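Local coordinates for protein minor fimbrium subunit Mfa5 (Porphyromonas gingivalis ATCC 33277, PDB 6TO1) that serves as an accessory subunit of the minor fimbriae, surface pili that mediate biofilm formation and adhesion to host cells and to other oral bacteria, at residues S148-G153 against R199-I204; K159-P162 against A166-G169; V170-V175 against A192-K197; N218-A221 against D227-I230. All blocks are in the same frame, centred on the assembly; numbering follows the deposited sequence.

All four contacts belong to the von Willebrand factor type A domain, where helices pack on a mixed sheet with strand order 3-2-1-4-5-6. Contact 1 joins helix 143-160 to the loop after helix 191-199; nested within the loop it closes come contact 2, at the far end of the same helix, and then contact 3, between strand 170-177 and helix 191-199. Contact 4, between helix 209-220 and strand 227-234, follows in series. Centres of contacts 1 and 2 are 22 Å apart, and contact 3 lies 12 Å from each. Contacts 2 and 3 touch through Leu161, contacts 3 and 4 through Ile219. Together they tie helices to neighbouring strands of one domain core.

Contact 1 (S148-G153 against R199-I204); sequences SAIASG and RALTPI
Ile150 sets CG1 beside its backbone N (chi1 -74°) and CG2 anti to it, and the two branches meet different residues of the loop: CG2 rests over the backbone of Arg199, and CG1 and CD1 go to Leu201. Leu201 has its CG anti to the carbonyl carbon (chi1 -64°), which carries CD1 back toward helix 143-160. The two side chains run past each other in opposite directions, with Ile150 CG1 3.9 Å from Leu201 CD1. Ile150 CD1 reaches to Leu201 CB at 4.1 Å and to Leu201 O at 4.0 Å. Ile150 CG2 sits 4.0 Å from Arg199 CA. The guanidinium of Arg199 takes no part in this packing; its NH1 bonds to Gln154, one helical turn beyond Ile150. The loop after helix 191-199 is held in this way to helix 143-160 of the von Willebrand factor type A domain, and Leu201 continues inward onto Leu146 and onto Ile132 of central strand 126-133. Across the two segments the attachment is apolar, a single isoleucine covering a buried leucine and the chain before it. Such a contact depends on the fit of methyl and methylene groups, with the polar tie at its margin, between Arg199 and Gln154.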
ATOM      1  N   SER A 148      37.724  12.372  -1.252  1.00 22.87           N
ATOM      2  CA  SER A 148      36.426  12.466  -0.590  1.00 20.55           C
ATOM      3  C   SER A 148      35.296  12.059  -1.531  1.00 20.59           C
ATOM      4  O   SER A 148      34.323  11.431  -1.103  1.00 23.80           O
ATOM      5  CB  SER A 148      36.188  13.895  -0.083  1.00 20.07           C
ATOM      6  OG  SER A 148      34.927  14.008   0.531  1.00 24.45           O
ATOM      7  N   ALA A 149      35.402  12.413  -2.814  1.00 24.04           N
ATOM      8  CA  ALA A 149      34.405  11.952  -3.773  1.00 22.81           C
ATOM      9  C   ALA A 149      34.391  10.427  -3.856  1.00 22.38           C
ATOM     10  O   ALA A 149      33.326   9.812  -3.965  1.00 23.41           O
ATOM     11  CB  ALA A 149      34.685  12.559  -5.148  1.00 22.74           C
ATOM     12  N   ILE A 150      35.573   9.803  -3.819  1.00 22.70           N
ATOM     13  CA  ILE A 150      35.667   8.347  -3.915  1.00 22.11           C
ATOM     14  C   ILE A 150      35.074   7.687  -2.676  1.00 27.11           C
ATOM     15  O   ILE A 150      34.332   6.696  -2.770  1.00 26.49           O
ATOM     16  CB  ILE A 150      37.136   7.937  -4.133  1.00 23.79           C
ATOM     17  CG1 ILE A 150      37.570   8.256  -5.554  1.00 25.78           C
ATOM     18  CG2 ILE A 150      37.359   6.470  -3.808  1.00 27.14           C
ATOM     19  CD1 ILE A 150      39.076   8.160  -5.775  1.00 29.19           C
ATOM     20  N   ALA A 151      35.412   8.203  -1.497  1.00 27.37           N
ATOM     21  CA  ALA A 151      34.889   7.637  -0.263  1.00 29.40           C
ATOM     22  C   ALA A 151      33.382   7.848  -0.158  1.00 24.60           C
ATOM     23  O   ALA A 151      32.634   6.916   0.174  1.00 25.11           O
ATOM     24  CB  ALA A 151      35.601   8.256   0.937  1.00 30.65           C
ATOM     25  N   SER A 152      32.913   9.079  -0.442  1.00 23.16           N
ATOM     26  CA  SER A 152      31.498   9.377  -0.279  1.00 22.03           C
ATOM     27  C   SER A 152      30.670   8.718  -1.372  1.00 18.33           C
ATOM     28  O   SER A 152      29.538   8.302  -1.119  1.00 24.78           O
ATOM     29  CB  SER A 152      31.257  10.902  -0.261  1.00 24.53           C
ATOM     30  OG  SER A 152      31.697  11.535  -1.449  1.00 23.00           O
ATOM     31  N   GLY A 153      31.216   8.609  -2.591  1.00 21.14           N
ATOM     32  CA  GLY A 153      30.467   7.965  -3.650  1.00 25.10           C
ATOM     33  C   GLY A 153      30.196   6.507  -3.338  1.00 30.53           C
ATOM     34  O   GLY A 153      29.107   5.998  -3.586  1.00 21.32           O
ATOM     35  N   ARG A 199      36.474   3.656  -7.136  1.00 26.90           N
ATOM     36  CA  ARG A 199      37.832   3.614  -6.601  1.00 25.71           C
ATOM     37  C   ARG A 199      38.880   3.830  -7.679  1.00 21.88           C
ATOM     38  O   ARG A 199      40.007   4.223  -7.354  1.00 31.56           O
ATOM     39  CB  ARG A 199      38.098   2.273  -5.892  1.00 26.86           C
ATOM     40  CG  ARG A 199      37.416   2.190  -4.553  1.00 30.60           C
ATOM     41  CD  ARG A 199      37.956   1.025  -3.715  1.00 31.11           C
ATOM     42  NE  ARG A 199      37.843  -0.214  -4.458  1.00 28.45           N
ATOM     43  CZ  ARG A 199      36.788  -1.014  -4.411  1.00 31.76           C
ATOM     44  NH1 ARG A 199      35.757  -0.714  -3.640  1.00 31.57           N
ATOM     45  NH2 ARG A 199      36.775  -2.127  -5.130  1.00 33.68           N
ATOM     46  N   ALA A 200      38.541   3.633  -8.949  1.00 23.40           N
ATOM     47  CA  ALA A 200      39.525   3.797 -10.011  1.00 25.54           C
ATOM     48  C   ALA A 200      39.557   5.212 -10.604  1.00 27.04           C
ATOM     49  O   ALA A 200      40.266   5.432 -11.597  1.00 23.94           O
ATOM     50  CB  ALA A 200      39.272   2.802 -11.144  1.00 31.10           C
ATOM     51  N   LEU A 201      38.789   6.150 -10.048  1.00 25.99           N
ATOM     52  CA  LEU A 201      38.823   7.528 -10.521  1.00 24.88           C
ATOM     53  C   LEU A 201      40.228   8.093 -10.362  1.00 25.51           C
ATOM     54  O   LEU A 201      40.909   7.827  -9.369  1.00 24.42           O
ATOM     55  CB  LEU A 201      37.842   8.387  -9.724  1.00 21.51           C
ATOM     56  CG  LEU A 201      36.352   8.077  -9.820  1.00 22.72           C
ATOM     57  CD1 LEU A 201      35.616   9.031  -8.846  1.00 27.17           C
ATOM     58  CD2 LEU A 201      35.812   8.224 -11.222  1.00 24.89           C
ATOM     59  N   THR A 202      40.637   8.922 -11.319  1.00 25.98           N
ATOM     60  CA  THR A 202      41.976   9.465 -11.323  1.00 30.39           C
ATOM     61  C   THR A 202      41.951  10.850 -11.953  1.00 22.75           C
ATOM     62  O   THR A 202      41.195  11.069 -12.910  1.00 24.08           O
ATOM     63  CB  THR A 202      42.900   8.519 -12.107  1.00 31.40           C
ATOM     64  OG1 THR A 202      44.265   8.863 -11.883  1.00 36.71           O
ATOM     65  CG2 THR A 202      42.592   8.611 -13.578  1.00 24.72           C
ATOM     66  N   PRO A 203      42.736  11.793 -11.449  1.00 25.33           N
ATOM     67  CA  PRO A 203      42.619  13.182 -11.944  1.00 23.77           C
ATOM     68  C   PRO A 203      43.189  13.361 -13.341  1.00 29.62           C
ATOM     69  O   PRO A 203      44.334  13.002 -13.612  1.00 27.28           O
ATOM     70  CB  PRO A 203      43.407  14.003 -10.913  1.00 26.52           C
ATOM     71  CG  PRO A 203      43.668  13.094  -9.758  1.00 33.51           C
ATOM     72  CD  PRO A 203      43.625  11.687 -10.274  1.00 28.84           C
ATOM     73  N   ILE A 204      42.390  13.969 -14.223  1.00 23.52           N
ATOM     74  CA  ILE A 204      42.752  14.220 -15.607  1.00 21.06           C
ATOM     75  C   ILE A 204      42.359  15.658 -15.925  1.00 20.65           C
ATOM     76  O   ILE A 204      41.325  16.134 -15.454  1.00 18.24           O
ATOM     77  CB  ILE A 204      42.057  13.234 -16.572  1.00 20.78           C
ATOM     78  CG1 ILE A 204      42.522  11.805 -16.284  1.00 29.18           C
ATOM     79  CG2 ILE A 204      42.313  13.609 -18.006  1.00 23.03           C
ATOM     80  CD1 ILE A 204      41.797  10.740 -17.092  1.00 37.78           C
TER

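Contact 2 (K159-P162 against A166-G169); sequences KMLP and ATEG
Thr167 and Leu161 meet by van der Waals packing where helix 143-160 gives way to loop. The leucine side chain crosses that of the threonine at about a right angle, and Leu161 CD2 comes 3.8 Å from Thr167 CB. Pro162 makes a second crossing of the same kind: its CD lies 3.9 Å from Thr167 OG1 and equally far from Thr167 CG2. The methyl also faces backbone, with Thr167 CG2 at 3.8 Å from Met160 O. In Thr167, OG1 sits beside the backbone N (chi1 -56°), leaving CG2 anti to it; the methyl packs on Met160 O and Pro162 CD while the hydroxyl makes the hydrogen bonds.

The polar interactions centre on that hydroxyl. Thr167 OG1 lies 3.3 Å from Leu161 C, a close packing distance, but its hydrogen bonds are made with the short connection between the segments, to Gly164 O and Lys163 N. A buried side chain thus has its polar atom engaged twice, and the turn after the helix is pinned across its base. Thr167 O, in addition, receives a bond from Lys189 NZ.

The turn belongs to the beta-alpha-beta crossover from strand 126-133 through helix 143-160 to the parallel strand 170-177. Leu161 packs against Val170 and Ile172 of that last strand and Leu194 of helix 191-199, while Met160 also touches Ile172.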
ATOM      1  N   LYS A 159      24.412   2.945   0.496  1.00 26.54           N
ATOM      2  CA  LYS A 159      23.203   3.416   1.151  1.00 23.86           C
ATOM      3  C   LYS A 159      21.975   3.251   0.268  1.00 27.69           C
ATOM      4  O   LYS A 159      20.894   2.892   0.753  1.00 25.67           O
ATOM      5  CB  LYS A 159      23.410   4.881   1.554  1.00 33.08           C
ATOM      6  CG  LYS A 159      22.414   5.409   2.531  1.00 52.79           C
ATOM      7  CD  LYS A 159      22.697   6.872   2.809  1.00 53.65           C
ATOM      8  CE  LYS A 159      23.671   7.050   3.958  1.00 55.49           C
ATOM      9  NZ  LYS A 159      23.837   8.507   4.256  1.00 59.14           N
ATOM     10  N   MET A 160      22.107   3.484  -1.031  1.00 21.44           N
ATOM     11  CA  MET A 160      20.956   3.363  -1.919  1.00 24.07           C
ATOM     12  C   MET A 160      20.719   1.931  -2.368  1.00 24.08           C
ATOM     13  O   MET A 160      19.604   1.610  -2.772  1.00 21.79           O
ATOM     14  CB  MET A 160      21.150   4.329  -3.091  1.00 22.16           C
ATOM     15  CG  MET A 160      21.051   5.808  -2.645  1.00 28.87           C
ATOM     16  SD  MET A 160      21.112   6.888  -4.197  1.00 26.17           S
ATOM     17  CE  MET A 160      22.420   6.936  -4.703  1.00 24.18           C
ATOM     18  N   LEU A 161      21.724   1.068  -2.298  1.00 22.48           N
ATOM     19  CA  LEU A 161      21.576  -0.337  -2.663  1.00 22.55           C
ATOM     20  C   LEU A 161      21.925  -1.208  -1.460  1.00 27.92           C
ATOM     21  O   LEU A 161      22.876  -1.995  -1.496  1.00 30.56           O
ATOM     22  CB  LEU A 161      22.457  -0.671  -3.857  1.00 23.96           C
ATOM     23  CG  LEU A 161      22.068  -0.064  -5.202  1.00 22.84           C
ATOM     24  CD1 LEU A 161      23.203  -0.249  -6.220  1.00 25.20           C
ATOM     25  CD2 LEU A 161      20.774  -0.661  -5.710  1.00 27.31           C
ATOM     26  N   PRO A 162      21.180  -1.072  -0.366  1.00 28.71           N
ATOM     27  CA  PRO A 162      21.574  -1.749   0.886  1.00 35.39           C
ATOM     28  C   PRO A 162      21.507  -3.280   0.830  1.00 26.94           C
ATOM     29  O   PRO A 162      22.160  -3.940   1.650  1.00 31.32           O
ATOM     30  CB  PRO A 162      20.576  -1.190   1.911  1.00 32.32           C
ATOM     31  CG  PRO A 162      19.384  -0.808   1.101  1.00 34.37           C
ATOM     32  CD  PRO A 162      19.948  -0.276  -0.213  1.00 26.88           C
ATOM     33  N   ALA A 166      19.795  -7.547  -4.642  1.00 20.49           N
ATOM     34  CA  ALA A 166      18.445  -7.824  -4.178  1.00 29.49           C
ATOM     35  C   ALA A 166      17.695  -6.571  -3.759  1.00 30.43           C
ATOM     36  O   ALA A 166      16.575  -6.676  -3.246  1.00 29.05           O
ATOM     37  CB  ALA A 166      18.492  -8.808  -3.003  1.00 31.58           C
ATOM     38  N   THR A 167      18.282  -5.388  -3.941  1.00 24.41           N
ATOM     39  CA  THR A 167      17.581  -4.171  -3.561  1.00 22.61           C
ATOM     40  C   THR A 167      16.382  -3.969  -4.470  1.00 20.90           C
ATOM     41  O   THR A 167      16.523  -3.921  -5.699  1.00 26.04           O
ATOM     42  CB  THR A 167      18.499  -2.952  -3.637  1.00 25.02           C
ATOM     43  OG1 THR A 167      19.665  -3.152  -2.833  1.00 26.29           O
ATOM     44  CG2 THR A 167      17.748  -1.701  -3.133  1.00 26.11           C
ATOM     45  N   GLU A 168      15.204  -3.819  -3.867  0.55 22.99           N
ATOM     46  CA  GLU A 168      13.996  -3.569  -4.639  0.55 25.87           C
ATOM     47  C   GLU A 168      13.965  -2.126  -5.145  0.55 22.23           C
ATOM     48  O   GLU A 168      14.231  -1.182  -4.395  0.55 24.78           O
ATOM     49  CB  GLU A 168      12.761  -3.840  -3.775  0.55 32.00           C
ATOM     50  CG  GLU A 168      11.947  -5.052  -4.203  0.55 38.55           C
ATOM     51  CD  GLU A 168      10.788  -5.345  -3.258  0.55 41.32           C
ATOM     52  OE1 GLU A 168       9.803  -4.576  -3.267  0.55 42.10           O
ATOM     53  OE2 GLU A 168      10.868  -6.344  -2.510  0.55 42.65           O
ATOM     54  N   GLY A 169      13.653  -1.963  -6.425  1.00 25.98           N
ATOM     55  CA  GLY A 169      13.237  -0.690  -6.958  1.00 26.76           C
ATOM     56  C   GLY A 169      14.327   0.255  -7.412  1.00 25.55           C
ATOM     57  O   GLY A 169      14.031   1.162  -8.197  1.00 23.15           O
TER

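Contact 3 (V170-V175 against A192-K197); sequences VRIALV and AFLCQK
Strand 170-175 and helix 192-197 run nearly parallel, their axes 21° apart in direction and 9.6 Å apart at closest approach, a separation bridged by side chains from both. Leu194 is the central one. Both its methyls rest on the helix-facing side of the strand at Ile172: CD1 lies 3.8 Å from Ile172 CB, and CD2 is 3.9 Å from Ile172 O and 4.0 Å from Leu174 CB. The Leu194 and Ile172 side chains cross at a slant, and CD1 meets the isoleucine at CB and, a little farther off, at CG2. Leu174 reaches back to the helix. With CG anti to its backbone N (chi1 -178°), it extends CD2 to within 3.6 Å of Lys197 CB and 3.9 Å of Leu194 O. Only the root of Lys197 joins this packing; its CG sits 4.1 Å above one face of the Phe193 ring, offset toward the rim. The strand side of the interface is buried. Ile172 and Leu174 also touch Met130 of the adjacent parallel strand 126-133, Leu174 abuts Leu184 of the antiparallel edge strand 181-186, and Leu194 leans on Val157, so helix 191-199 packs against both the mixed sheet of the von Willebrand factor type A domain and helix 143-160.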
ATOM      1  N   VAL A 170      15.564   0.085  -6.953  1.00 24.86           N
ATOM      2  CA  VAL A 170      16.622   1.079  -7.130  1.00 23.68           C
ATOM      3  C   VAL A 170      17.632   0.546  -8.136  1.00 20.66           C
ATOM      4  O   VAL A 170      18.046  -0.605  -8.025  1.00 23.43           O
ATOM      5  CB  VAL A 170      17.331   1.389  -5.800  1.00 22.96           C
ATOM      6  CG1 VAL A 170      18.484   2.416  -6.027  1.00 23.81           C
ATOM      7  CG2 VAL A 170      16.353   1.876  -4.761  1.00 24.11           C
ATOM      8  N   ARG A 171      18.043   1.385  -9.110  1.00 20.25           N
ATOM      9  CA  ARG A 171      19.226   1.113  -9.914  1.00 16.87           C
ATOM     10  C   ARG A 171      20.124   2.352  -9.957  1.00 20.23           C
ATOM     11  O   ARG A 171      19.646   3.487  -9.852  1.00 20.30           O
ATOM     12  CB  ARG A 171      18.895   0.704 -11.366  1.00 19.22           C
ATOM     13  CG  ARG A 171      18.041  -0.554 -11.502  1.00 22.50           C
ATOM     14  CD  ARG A 171      17.815  -0.919 -12.965  1.00 26.66           C
ATOM     15  NE  ARG A 171      17.274   0.198 -13.739  1.00 24.79           N
ATOM     16  CZ  ARG A 171      17.227   0.215 -15.068  1.00 25.65           C
ATOM     17  NH1 ARG A 171      17.668  -0.826 -15.757  1.00 33.84           N
ATOM     18  NH2 ARG A 171      16.756   1.265 -15.710  1.00 27.82           N
ATOM     19  N   ILE A 172      21.422   2.131 -10.130  1.00 20.09           N
ATOM     20  CA  ILE A 172      22.401   3.213 -10.181  1.00 18.89           C
ATOM     21  C   ILE A 172      23.266   3.029 -11.417  1.00 22.25           C
ATOM     22  O   ILE A 172      23.768   1.932 -11.668  1.00 20.34           O
ATOM     23  CB  ILE A 172      23.286   3.259  -8.923  1.00 19.32           C
ATOM     24  CG1 ILE A 172      22.483   3.487  -7.648  1.00 22.01           C
ATOM     25  CG2 ILE A 172      24.291   4.421  -9.034  1.00 24.38           C
ATOM     26  CD1 ILE A 172      23.326   3.399  -6.373  1.00 26.26           C
ATOM     27  N   ALA A 173      23.441   4.101 -12.184  1.00 18.56           N
ATOM     28  CA  ALA A 173      24.410   4.195 -13.263  1.00 20.85           C
ATOM     29  C   ALA A 173      25.495   5.198 -12.861  1.00 17.09           C
ATOM     30  O   ALA A 173      25.322   6.004 -11.933  1.00 17.93           O
ATOM     31  CB  ALA A 173      23.747   4.629 -14.570  1.00 19.46           C
ATOM     32  N   LEU A 174      26.633   5.115 -13.551  1.00 17.64           N
ATOM     33  CA  LEU A 174      27.808   5.855 -13.126  1.00 18.93           C
ATOM     34  C   LEU A 174      28.541   6.474 -14.302  1.00 19.96           C
ATOM     35  O   LEU A 174      28.893   5.783 -15.264  1.00 20.31           O
ATOM     36  CB  LEU A 174      28.751   4.940 -12.331  1.00 19.53           C
ATOM     37  CG  LEU A 174      30.004   5.610 -11.779  1.00 20.71           C
ATOM     38  CD1 LEU A 174      29.655   6.682 -10.736  1.00 20.05           C
ATOM     39  CD2 LEU A 174      30.954   4.536 -11.206  1.00 26.05           C
ATOM     40  N   VAL A 175      28.758   7.787 -14.192  1.00 18.24           N
ATOM     41  CA  VAL A 175      29.511   8.595 -15.137  1.00 18.92           C
ATOM     42  C   VAL A 175      30.661   9.291 -14.396  1.00 16.32           C
ATOM     43  O   VAL A 175      30.481   9.812 -13.293  1.00 18.16           O
ATOM     44  CB  VAL A 175      28.597   9.654 -15.802  1.00 18.46           C
ATOM     45  CG1 VAL A 175      29.432  10.587 -16.682  1.00 15.76           C
ATOM     46  CG2 VAL A 175      27.485   9.010 -16.622  1.00 18.99           C
ATOM     47  N   ALA A 192      29.352  -3.932  -5.845  1.00 31.99           N
ATOM     48  CA  ALA A 192      30.798  -4.142  -5.904  1.00 30.14           C
ATOM     49  C   ALA A 192      31.391  -3.612  -7.208  1.00 26.53           C
ATOM     50  O   ALA A 192      32.500  -3.069  -7.221  1.00 29.24           O
ATOM     51  CB  ALA A 192      31.126  -5.630  -5.757  1.00 37.13           C
ATOM     52  N   PHE A 193      30.684  -3.803  -8.317  1.00 26.29           N
ATOM     53  CA  PHE A 193      31.111  -3.259  -9.592  1.00 24.85           C
ATOM     54  C   PHE A 193      31.148  -1.732  -9.539  1.00 26.15           C
ATOM     55  O   PHE A 193      32.127  -1.110  -9.945  1.00 24.35           O
ATOM     56  CB  PHE A 193      30.162  -3.743 -10.695  1.00 27.43           C
ATOM     57  CG  PHE A 193      30.557  -3.309 -12.070  1.00 26.05           C
ATOM     58  CD1 PHE A 193      31.523  -3.989 -12.783  1.00 33.08           C
ATOM     59  CD2 PHE A 193      29.978  -2.183 -12.640  1.00 28.34           C
ATOM     60  CE1 PHE A 193      31.898  -3.560 -14.039  1.00 38.98           C
ATOM     61  CE2 PHE A 193      30.348  -1.751 -13.884  1.00 25.93           C
ATOM     62  CZ  PHE A 193      31.298  -2.441 -14.601  1.00 35.67           C
ATOM     63  N   LEU A 194      30.073  -1.116  -9.057  1.00 25.06           N
ATOM     64  CA  LEU A 194      30.030   0.339  -9.000  1.00 24.36           C
ATOM     65  C   LEU A 194      31.151   0.888  -8.127  1.00 24.92           C
ATOM     66  O   LEU A 194      31.836   1.847  -8.504  1.00 22.96           O
ATOM     67  CB  LEU A 194      28.662   0.779  -8.468  1.00 20.59           C
ATOM     68  CG  LEU A 194      27.446   0.615  -9.395  1.00 22.55           C
ATOM     69  CD1 LEU A 194      26.173   0.765  -8.555  1.00 23.40           C
ATOM     70  CD2 LEU A 194      27.486   1.601 -10.547  1.00 25.34           C
ATOM     71  N   CYS A 195      31.385   0.269  -6.968  1.00 24.48           N
ATOM     72  CA  CYS A 195      32.379   0.814  -6.053  1.00 25.49           C
ATOM     73  C   CYS A 195      33.779   0.648  -6.605  1.00 25.96           C
ATOM     74  O   CYS A 195      34.639   1.502  -6.375  1.00 25.61           O
ATOM     75  CB  CYS A 195      32.248   0.163  -4.678  1.00 26.58           C
ATOM     76  SG  CYS A 195      30.770   0.716  -3.766  1.00 29.48           S
ATOM     77  N   GLN A 196      34.018  -0.423  -7.358  1.00 30.45           N
ATOM     78  CA  GLN A 196      35.311  -0.617  -7.994  1.00 30.58           C
ATOM     79  C   GLN A 196      35.578   0.477  -9.021  1.00 27.82           C
ATOM     80  O   GLN A 196      36.694   0.999  -9.105  1.00 25.44           O
ATOM     81  CB  GLN A 196      35.348  -2.013  -8.618  1.00 30.86           C
ATOM     82  CG  GLN A 196      36.722  -2.485  -8.998  1.00 41.80           C
ATOM     83  CD  GLN A 196      37.202  -1.825 -10.269  1.00 55.42           C
ATOM     84  OE1 GLN A 196      36.491  -1.816 -11.275  1.00 52.50           O
ATOM     85  NE2 GLN A 196      38.404  -1.250 -10.229  1.00 53.87           N
ATOM     86  N   LYS A 197      34.559   0.861  -9.790  1.00 23.62           N
ATOM     87  CA  LYS A 197      34.759   1.929 -10.762  1.00 22.36           C
ATOM     88  C   LYS A 197      35.022   3.263 -10.075  1.00 21.83           C
ATOM     89  O   LYS A 197      35.829   4.068 -10.556  1.00 25.14           O
ATOM     90  CB  LYS A 197      33.548   2.025 -11.682  1.00 22.42           C
ATOM     91  CG  LYS A 197      33.326   0.802 -12.545  1.00 26.33           C
ATOM     92  CD  LYS A 197      34.452   0.631 -13.531  1.00 29.96           C
ATOM     93  CE  LYS A 197      34.174  -0.522 -14.492  1.00 40.32           C
ATOM     94  NZ  LYS A 197      35.321  -0.718 -15.419  1.00 39.16           N
TER

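Contact 4 (N218-A221 against D227-I230); sequences NIMA and DKHI
Met220 reaches from helix 209-220 to the backbone and side chains of strand 227-230. From CB the chain leaves with CG anti to the backbone N (chi1 -168°), aimed at the strand, and Met220 CG passes 4.1 Å from Lys228 CD. The bend at chi2 (73°) then brings the sulfur over the lysine: Met220 SD lies 3.7 Å from Lys228 CB and 3.9 Å from Lys228 CG. Lys228, extended beyond CG, runs CB, CG and CD beside Met220 CG and SD, the two side chains crossing at a slant. This is a helix-to-strand connection of the von Willebrand factor type A domain, in which helix 209-220 packs on the sheet before the chain enters strand 227-234, beside the parallel strand 126-133; Met220 also touches Val129 there. The chi3 bend (80°) turns the methyl to the strand backbone, where Met220 CE lies 3.7 Å from His229 N and 4.0 Å from Ile230 CG1. The CB of His229 points away from the helix, and its ND1 bonds to NE2 of His359. A water links the two segments: it donates to Met220 O at 2.8 Å and accepts from Lys228 NZ at 2.9 Å, and that ammonium has a further weak bond to Ser223 O.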
ATOM      1  N   ASN A 218      21.711  11.036 -21.518  1.00 16.98           N
ATOM      2  CA  ASN A 218      21.637   9.946 -22.473  1.00 19.35           C
ATOM      3  C   ASN A 218      21.298   8.643 -21.763  1.00 21.10           C
ATOM      4  O   ASN A 218      20.466   7.859 -22.239  1.00 19.57           O
ATOM      5  CB  ASN A 218      22.961   9.780 -23.221  1.00 18.18           C
ATOM      6  CG  ASN A 218      23.180  10.835 -24.311  1.00 22.07           C
ATOM      7  OD1 ASN A 218      22.315  11.651 -24.626  1.00 21.16           O
ATOM      8  ND2 ASN A 218      24.360  10.791 -24.897  1.00 24.94           N
ATOM      9  N   ILE A 219      21.946   8.396 -20.628  1.00 20.60           N
ATOM     10  CA  ILE A 219      21.688   7.180 -19.872  1.00 17.32           C
ATOM     11  C   ILE A 219      20.272   7.182 -19.324  1.00 21.07           C
ATOM     12  O   ILE A 219      19.569   6.174 -19.396  1.00 17.61           O
ATOM     13  CB  ILE A 219      22.720   7.032 -18.743  1.00 19.89           C
ATOM     14  CG1 ILE A 219      24.085   6.707 -19.342  1.00 22.31           C
ATOM     15  CG2 ILE A 219      22.307   5.925 -17.776  1.00 20.80           C
ATOM     16  CD1 ILE A 219      25.240   6.839 -18.388  1.00 24.45           C
ATOM     17  N   MET A 220      19.836   8.305 -18.761  1.00 19.37           N
ATOM     18  CA  MET A 220      18.516   8.371 -18.148  1.00 18.21           C
ATOM     19  C   MET A 220      17.395   8.246 -19.167  1.00 21.46           C
ATOM     20  O   MET A 220      16.283   7.839 -18.798  1.00 19.90           O
ATOM     21  CB  MET A 220      18.372   9.678 -17.375  1.00 18.90           C
ATOM     22  CG  MET A 220      17.148   9.681 -16.473  1.00 20.71           C
ATOM     23  SD  MET A 220      17.397   8.596 -15.036  1.00 21.01           S
ATOM     24  CE  MET A 220      18.369   9.608 -13.937  1.00 23.01           C
ATOM     25  N   ALA A 221      17.666   8.532 -20.441  1.00 21.89           N
ATOM     26  CA  ALA A 221      16.634   8.428 -21.470  1.00 20.21           C
ATOM     27  C   ALA A 221      16.021   7.035 -21.576  1.00 25.50           C
ATOM     28  O   ALA A 221      14.901   6.900 -22.066  1.00 27.59           O
ATOM     29  CB  ALA A 221      17.205   8.820 -22.825  1.00 25.47           C
ATOM     30  N   ASP A 227      10.727   7.732 -10.331  1.00 22.32           N
ATOM     31  CA  ASP A 227      11.630   8.775  -9.871  1.00 22.39           C
ATOM     32  C   ASP A 227      12.952   8.642 -10.604  1.00 21.34           C
ATOM     33  O   ASP A 227      13.479   7.534 -10.740  1.00 19.41           O
ATOM     34  CB  ASP A 227      11.923   8.675  -8.386  1.00 22.33           C
ATOM     35  CG  ASP A 227      10.714   8.950  -7.528  1.00 34.40           C
ATOM     36  OD1 ASP A 227       9.769   9.582  -8.020  1.00 29.66           O
ATOM     37  OD2 ASP A 227      10.746   8.533  -6.361  1.00 30.61           O
ATOM     38  N   LYS A 228      13.521   9.776 -11.001  1.00 20.18           N
ATOM     39  CA  LYS A 228      14.756   9.799 -11.780  1.00 19.39           C
ATOM     40  C   LYS A 228      15.640  10.898 -11.221  1.00 20.41           C
ATOM     41  O   LYS A 228      15.245  12.078 -11.216  1.00 22.46           O
ATOM     42  CB  LYS A 228      14.458  10.024 -13.269  1.00 18.74           C
ATOM     43  CG  LYS A 228      13.669   8.918 -13.930  1.00 22.66           C
ATOM     44  CD  LYS A 228      13.271   9.262 -15.361  1.00 26.96           C
ATOM     45  CE  LYS A 228      12.242   8.271 -15.909  1.00 24.46           C
ATOM     46  NZ  LYS A 228      11.649   8.753 -17.187  1.00 30.36           N
ATOM     47  N   HIS A 229      16.818  10.511 -10.725  1.00 15.85           N
ATOM     48  CA  HIS A 229      17.746  11.423 -10.074  1.00 19.11           C
ATOM     49  C   HIS A 229      19.103  11.428 -10.765  1.00 17.12           C
ATOM     50  O   HIS A 229      19.613  10.378 -11.156  1.00 18.11           O
ATOM     51  CB  HIS A 229      18.003  11.039  -8.605  1.00 18.50           C
ATOM     52  CG  HIS A 229      16.780  10.999  -7.750  1.00 22.36           C
ATOM     53  ND1 HIS A 229      16.420  12.041  -6.920  1.00 18.92           N
ATOM     54  CD2 HIS A 229      15.839  10.043  -7.585  1.00 26.38           C
ATOM     55  CE1 HIS A 229      15.322  11.716  -6.257  1.00 24.88           C
ATOM     56  NE2 HIS A 229      14.941  10.513  -6.657  1.00 22.09           N
ATOM     57  N   ILE A 230      19.687  12.614 -10.894  1.00 17.87           N
ATOM     58  CA  ILE A 230      21.090  12.786 -11.259  1.00 18.64           C
ATOM     59  C   ILE A 230      21.795  13.415 -10.074  1.00 18.87           C
ATOM     60  O   ILE A 230      21.333  14.433  -9.546  1.00 18.87           O
ATOM     61  CB  ILE A 230      21.259  13.651 -12.518  1.00 15.44           C
ATOM     62  CG1 ILE A 230      20.588  12.950 -13.693  1.00 17.61           C
ATOM     63  CG2 ILE A 230      22.730  13.974 -12.764  1.00 17.31           C
ATOM     64  CD1 ILE A 230      20.486  13.829 -14.963  1.00 23.03           C
TER
HETATM   65  O   HOH W   1      13.748   9.071 -19.123  1.00 28.29           O